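Local atomic coordinates of protease (Helicobacter pylori, PDB entry 5EUF), a protein that probably cleaves the cytoplasmic domain of human junctional adhesion molecule A as a zinc-dependent M16-family peptidase, weakening the gastric epithelial barrier. Residues S10-S21 and V205-L216. Residues are numbered along the deposited sequence; the frame is centred on the assembly and turned at random.
Sequences SVTLKNGLQVVS and VFELTKKHFESL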
loop_
_atom_site.group_PDB
_atom_site.type_symbol
_atom_site.label_atom_id
_atom_site.label_comp_id
_atom_site.label_asym_id
_atom_site.label_seq_id
_atom_site.Cartn_x
_atom_site.Cartn_y
_atom_site.Cartn_z
ATOM N N SER B 10 -0.986 -33.965 -20.333
ATOM C CA SER B 10 0.011 -33.014 -19.858
ATOM C C SER B 10 1.426 -33.574 -19.958
ATOM O O SER B 10 1.660 -34.761 -19.726
ATOM C CB SER B 10 -0.283 -32.606 -18.414
ATOM O OG SER B 10 0.706 -31.715 -17.925
ATOM N N VAL B 11 2.365 -32.702 -20.311
ATOM C CA VAL B 11 3.774 -33.057 -20.389
ATOM C C VAL B 11 4.625 -31.895 -19.888
ATOM O O VAL B 11 4.442 -30.754 -20.315
ATOM C CB VAL B 11 4.195 -33.426 -21.831
ATOM C CG1 VAL B 11 5.708 -33.375 -21.984
ATOM C CG2 VAL B 11 3.661 -34.800 -22.212
ATOM N N THR B 12 5.539 -32.185 -18.968
ATOM C CA THR B 12 6.477 -31.181 -18.485
ATOM C C THR B 12 7.825 -31.352 -19.175
ATOM O O THR B 12 8.363 -32.457 -19.238
ATOM C CB THR B 12 6.665 -31.258 -16.962
ATOM O OG1 THR B 12 5.407 -31.035 -16.312
ATOM C CG2 THR B 12 7.666 -30.210 -16.495
ATOM N N LEU B 13 8.360 -30.253 -19.697
ATOM C CA LEU B 13 9.621 -30.280 -20.431
ATOM C C LEU B 13 10.812 -30.203 -19.483
ATOM O O LEU B 13 10.644 -30.023 -18.276
ATOM C CB LEU B 13 9.669 -29.137 -21.446
ATOM C CG LEU B 13 9.156 -29.425 -22.861
ATOM C CD1 LEU B 13 7.932 -30.334 -22.857
ATOM C CD2 LEU B 13 8.847 -28.121 -23.585
ATOM N N LYS B 14 12.016 -30.336 -20.033
ATOM C CA LYS B 14 13.228 -30.397 -19.218
ATOM C C LYS B 14 13.575 -29.051 -18.590
ATOM O O LYS B 14 14.464 -28.965 -17.741
ATOM C CB LYS B 14 14.412 -30.900 -20.051
ATOM C CG LYS B 14 14.908 -29.924 -21.108
ATOM C CD LYS B 14 16.168 -30.453 -21.784
ATOM C CE LYS B 14 16.765 -29.430 -22.738
ATOM N NZ LYS B 14 18.028 -29.922 -23.359
ATOM N N ASN B 15 12.877 -28.002 -19.010
ATOM C CA ASN B 15 13.100 -26.673 -18.459
ATOM C C ASN B 15 11.965 -26.244 -17.537
ATOM O O ASN B 15 11.907 -25.094 -17.103
ATOM C CB ASN B 15 13.278 -25.654 -19.585
ATOM C CG ASN B 15 12.187 -25.743 -20.627
ATOM O OD1 ASN B 15 11.148 -26.361 -20.401
ATOM N ND2 ASN B 15 12.417 -25.125 -21.778
ATOM N N GLY B 16 11.061 -27.176 -17.248
ATOM C CA GLY B 16 9.965 -26.917 -16.334
ATOM C C GLY B 16 8.714 -26.370 -16.996
ATOM O O GLY B 16 7.707 -26.130 -16.330
ATOM N N LEU B 17 8.774 -26.166 -18.308
ATOM C CA LEU B 17 7.612 -25.697 -19.053
ATOM C C LEU B 17 6.551 -26.787 -19.144
ATOM O O LEU B 17 6.837 -27.913 -19.553
ATOM C CB LEU B 17 8.009 -25.245 -20.459
ATOM C CG LEU B 17 6.843 -24.703 -21.294
ATOM C CD1 LEU B 17 6.741 -23.196 -21.156
ATOM C CD2 LEU B 17 6.958 -25.107 -22.751
ATOM N N GLN B 18 5.325 -26.445 -18.763
ATOM C CA GLN B 18 4.216 -27.383 -18.838
ATOM C C GLN B 18 3.485 -27.246 -20.169
ATOM O O GLN B 18 3.200 -26.138 -20.620
ATOM C CB GLN B 18 3.247 -27.166 -17.674
ATOM C CG GLN B 18 2.089 -28.153 -17.641
ATOM C CD GLN B 18 1.237 -28.007 -16.397
ATOM O OE1 GLN B 18 1.384 -27.047 -15.639
ATOM N NE2 GLN B 18 0.344 -28.965 -16.178
ATOM N N VAL B 19 3.192 -28.379 -20.799
ATOM C CA VAL B 19 2.478 -28.379 -22.069
ATOM C C VAL B 19 1.170 -29.147 -21.938
ATOM O O VAL B 19 1.171 -30.336 -21.622
ATOM C CB VAL B 19 3.319 -28.999 -23.202
ATOM C CG1 VAL B 19 2.722 -28.650 -24.557
ATOM C CG2 VAL B 19 4.754 -28.519 -23.118
ATOM N N VAL B 20 0.057 -28.463 -22.180
ATOM C CA VAL B 20 -1.257 -29.078 -22.047
ATOM C C VAL B 20 -2.012 -29.083 -23.372
ATOM O O VAL B 20 -2.263 -28.030 -23.964
ATOM C CB VAL B 20 -2.113 -28.362 -20.987
ATOM C CG1 VAL B 20 -3.465 -29.047 -20.853
ATOM C CG2 VAL B 20 -1.385 -28.329 -19.646
ATOM N N SER B 21 -2.370 -30.280 -23.826
ATOM C CA SER B 21 -3.126 -30.455 -25.057
ATOM C C SER B 21 -4.558 -30.880 -24.751
ATOM O O SER B 21 -4.784 -31.868 -24.053
ATOM C CB SER B 21 -2.444 -31.490 -25.957
ATOM O OG SER B 21 -3.269 -31.842 -27.054
ATOM N N VAL B 205 1.077 -31.769 -30.944
ATOM C CA VAL B 205 1.227 -30.599 -30.087
ATOM C C VAL B 205 2.513 -30.698 -29.276
ATOM O O VAL B 205 3.296 -29.748 -29.210
ATOM C CB VAL B 205 0.030 -30.433 -29.120
ATOM C CG1 VAL B 205 0.332 -29.380 -28.065
ATOM C CG2 VAL B 205 -1.232 -30.073 -29.882
ATOM N N PHE B 206 2.733 -31.862 -28.674
ATOM C CA PHE B 206 3.895 -32.073 -27.819
ATOM C C PHE B 206 5.209 -31.954 -28.584
ATOM O O PHE B 206 6.099 -31.211 -28.173
ATOM C CB PHE B 206 3.808 -33.437 -27.133
ATOM C CG PHE B 206 2.744 -33.513 -26.077
ATOM C CD1 PHE B 206 2.358 -32.378 -25.383
ATOM C CD2 PHE B 206 2.125 -34.714 -25.780
ATOM C CE1 PHE B 206 1.378 -32.439 -24.412
ATOM C CE2 PHE B 206 1.143 -34.782 -24.809
ATOM C CZ PHE B 206 0.769 -33.643 -24.125
ATOM N N GLU B 207 5.327 -32.671 -29.700
ATOM C CA GLU B 207 6.569 -32.671 -30.467
ATOM C C GLU B 207 6.853 -31.302 -31.084
ATOM O O GLU B 207 8.012 -30.936 -31.284
ATOM C CB GLU B 207 6.539 -33.745 -31.563
ATOM C CG GLU B 207 5.619 -33.446 -32.737
ATOM C CD GLU B 207 5.823 -34.404 -33.899
ATOM O OE1 GLU B 207 6.646 -35.336 -33.769
ATOM O OE2 GLU B 207 5.160 -34.223 -34.942
ATOM N N LEU B 208 5.800 -30.544 -31.376
ATOM C CA LEU B 208 5.969 -29.212 -31.942
ATOM C C LEU B 208 6.335 -28.203 -30.860
ATOM O O LEU B 208 7.096 -27.268 -31.103
ATOM C CB LEU B 208 4.704 -28.769 -32.680
ATOM C CG LEU B 208 4.785 -28.814 -34.210
ATOM C CD1 LEU B 208 5.188 -30.199 -34.691
ATOM C CD2 LEU B 208 3.468 -28.388 -34.836
ATOM N N THR B 209 5.791 -28.396 -29.664
ATOM C CA THR B 209 6.148 -27.549 -28.535
ATOM C C THR B 209 7.568 -27.874 -28.077
ATOM O O THR B 209 8.356 -26.973 -27.785
ATOM C CB THR B 209 5.167 -27.716 -27.368
ATOM O OG1 THR B 209 3.879 -27.227 -27.761
ATOM C CG2 THR B 209 5.642 -26.932 -26.160
ATOM N N LYS B 210 7.890 -29.164 -28.028
ATOM C CA LYS B 210 9.247 -29.603 -27.723
ATOM C C LYS B 210 10.226 -29.035 -28.737
ATOM O O LYS B 210 11.366 -28.720 -28.406
ATOM C CB LYS B 210 9.343 -31.130 -27.709
ATOM C CG LYS B 210 8.755 -31.795 -26.477
ATOM C CD LYS B 210 8.983 -33.300 -26.519
ATOM C CE LYS B 210 8.377 -33.990 -25.306
ATOM N NZ LYS B 210 8.632 -35.457 -25.313
ATOM N N LYS B 211 9.771 -28.908 -29.977
ATOM C CA LYS B 211 10.600 -28.359 -31.041
ATOM C C LYS B 211 11.010 -26.918 -30.747
ATOM O O LYS B 211 12.165 -26.543 -30.941
ATOM C CB LYS B 211 9.868 -28.436 -32.384
ATOM C CG LYS B 211 10.580 -27.714 -33.517
ATOM C CD LYS B 211 9.922 -27.970 -34.862
ATOM C CE LYS B 211 10.705 -27.311 -35.991
ATOM N NZ LYS B 211 10.117 -27.591 -37.333
ATOM N N HIS B 212 10.071 -26.115 -30.259
ATOM C CA HIS B 212 10.317 -24.684 -30.109
ATOM C C HIS B 212 10.657 -24.245 -28.683
ATOM O O HIS B 212 11.230 -23.176 -28.486
ATOM C CB HIS B 212 9.104 -23.895 -30.604
ATOM C CG HIS B 212 8.818 -24.081 -32.061
ATOM N ND1 HIS B 212 7.953 -25.045 -32.532
ATOM C CD2 HIS B 212 9.290 -23.434 -33.152
ATOM C CE1 HIS B 212 7.898 -24.979 -33.850
ATOM N NE2 HIS B 212 8.702 -24.010 -34.251
ATOM N N PHE B 213 10.318 -25.064 -27.694
ATOM C CA PHE B 213 10.421 -24.614 -26.311
ATOM C C PHE B 213 11.388 -25.415 -25.435
ATOM O O PHE B 213 11.859 -24.910 -24.417
ATOM C CB PHE B 213 9.031 -24.619 -25.668
ATOM C CG PHE B 213 8.079 -23.629 -26.280
ATOM C CD1 PHE B 213 7.978 -22.342 -25.775
ATOM C CD2 PHE B 213 7.290 -23.981 -27.361
ATOM C CE1 PHE B 213 7.105 -21.425 -26.335
ATOM C CE2 PHE B 213 6.415 -23.070 -27.926
ATOM C CZ PHE B 213 6.323 -21.789 -27.411
ATOM N N GLU B 214 11.685 -26.651 -25.820
ATOM C CA GLU B 214 12.501 -27.524 -24.979
ATOM C C GLU B 214 13.921 -26.993 -24.793
ATOM O O GLU B 214 14.555 -27.240 -23.766
ATOM C CB GLU B 214 12.549 -28.937 -25.564
ATOM C CG GLU B 214 13.143 -29.980 -24.630
ATOM C CD GLU B 214 13.232 -31.352 -25.269
ATOM O OE1 GLU B 214 13.678 -31.445 -26.434
ATOM O OE2 GLU B 214 12.850 -32.339 -24.604
ATOM N N SER B 215 14.411 -26.254 -25.783
ATOM C CA SER B 215 15.784 -25.764 -25.761
ATOM C C SER B 215 15.917 -24.396 -25.090
ATOM O O SER B 215 17.026 -23.899 -24.900
ATOM C CB SER B 215 16.340 -25.703 -27.185
ATOM O OG SER B 215 15.360 -25.230 -28.093
ATOM N N LEU B 216 14.791 -23.789 -24.728
ATOM C CA LEU B 216 14.818 -22.499 -24.039
ATOM C C LEU B 216 15.330 -22.668 -22.613
ATOM O O LEU B 216 15.003 -23.644 -21.938
ATOM C CB LEU B 216 13.431 -21.850 -24.033
ATOM C CG LEU B 216 12.931 -21.348 -25.390
ATOM C CD1 LEU B 216 11.705 -20.478 -25.224
ATOM C CD2 LEU B 216 14.026 -20.589 -26.122
#
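V11 lays its CG2 methyl over one face of the F206 ring, 3.7 Å from the ring centroid and close to the ring normal, a CH-pi contact. CG1 is anti to the backbone N (chi1 163°), which puts CG2, the other branch, over the ring. V19 meets the same ring from its edge: CG1 lies in the ring plane, 3.8 Å from CD1 of F206. The phenyl group is thus bounded by V11 and V19, a hydrogen-bonded pair of the antiparallel strands. One turn further along the helix, V19 and T209 reach tip to tip, CG2 of V19 lying 3.5 Å from CG2 of T209. The T209 hydroxyl turns back to its own helix and donates to V205 O. Beyond T209, L17 sets CD2 3.6 Å from CB of F213, and L13 adds its CD2 beside the same CB.

At the helix end the contact becomes polar. The amide of N15 gives both N-H groups of ND2 away: one to F213 O at 2.7 Å, bent at 132°, the other to L216 O at 3.0 Å, nearly straight. Both acceptors lie close to the amide plane. F213 O also takes the backbone N of L216, which arrives from the opposite face of its carbonyl plane. The other end of the amide is held too, since N15 OD1 accepts from L17 N in an Asx turn; three bonds fix the flip and rotation of the group. Helix 102-113 packs on T209, F213 and L216, while V20 pairs with strand 192-198. The arrangement is a beta hairpin with a type I turn (L13 to G16) and G1 bulge at G16, on the edge of the six-stranded mixed sheet and packed against helix 202-213 in the alpha-beta sandwich of the M16 fold.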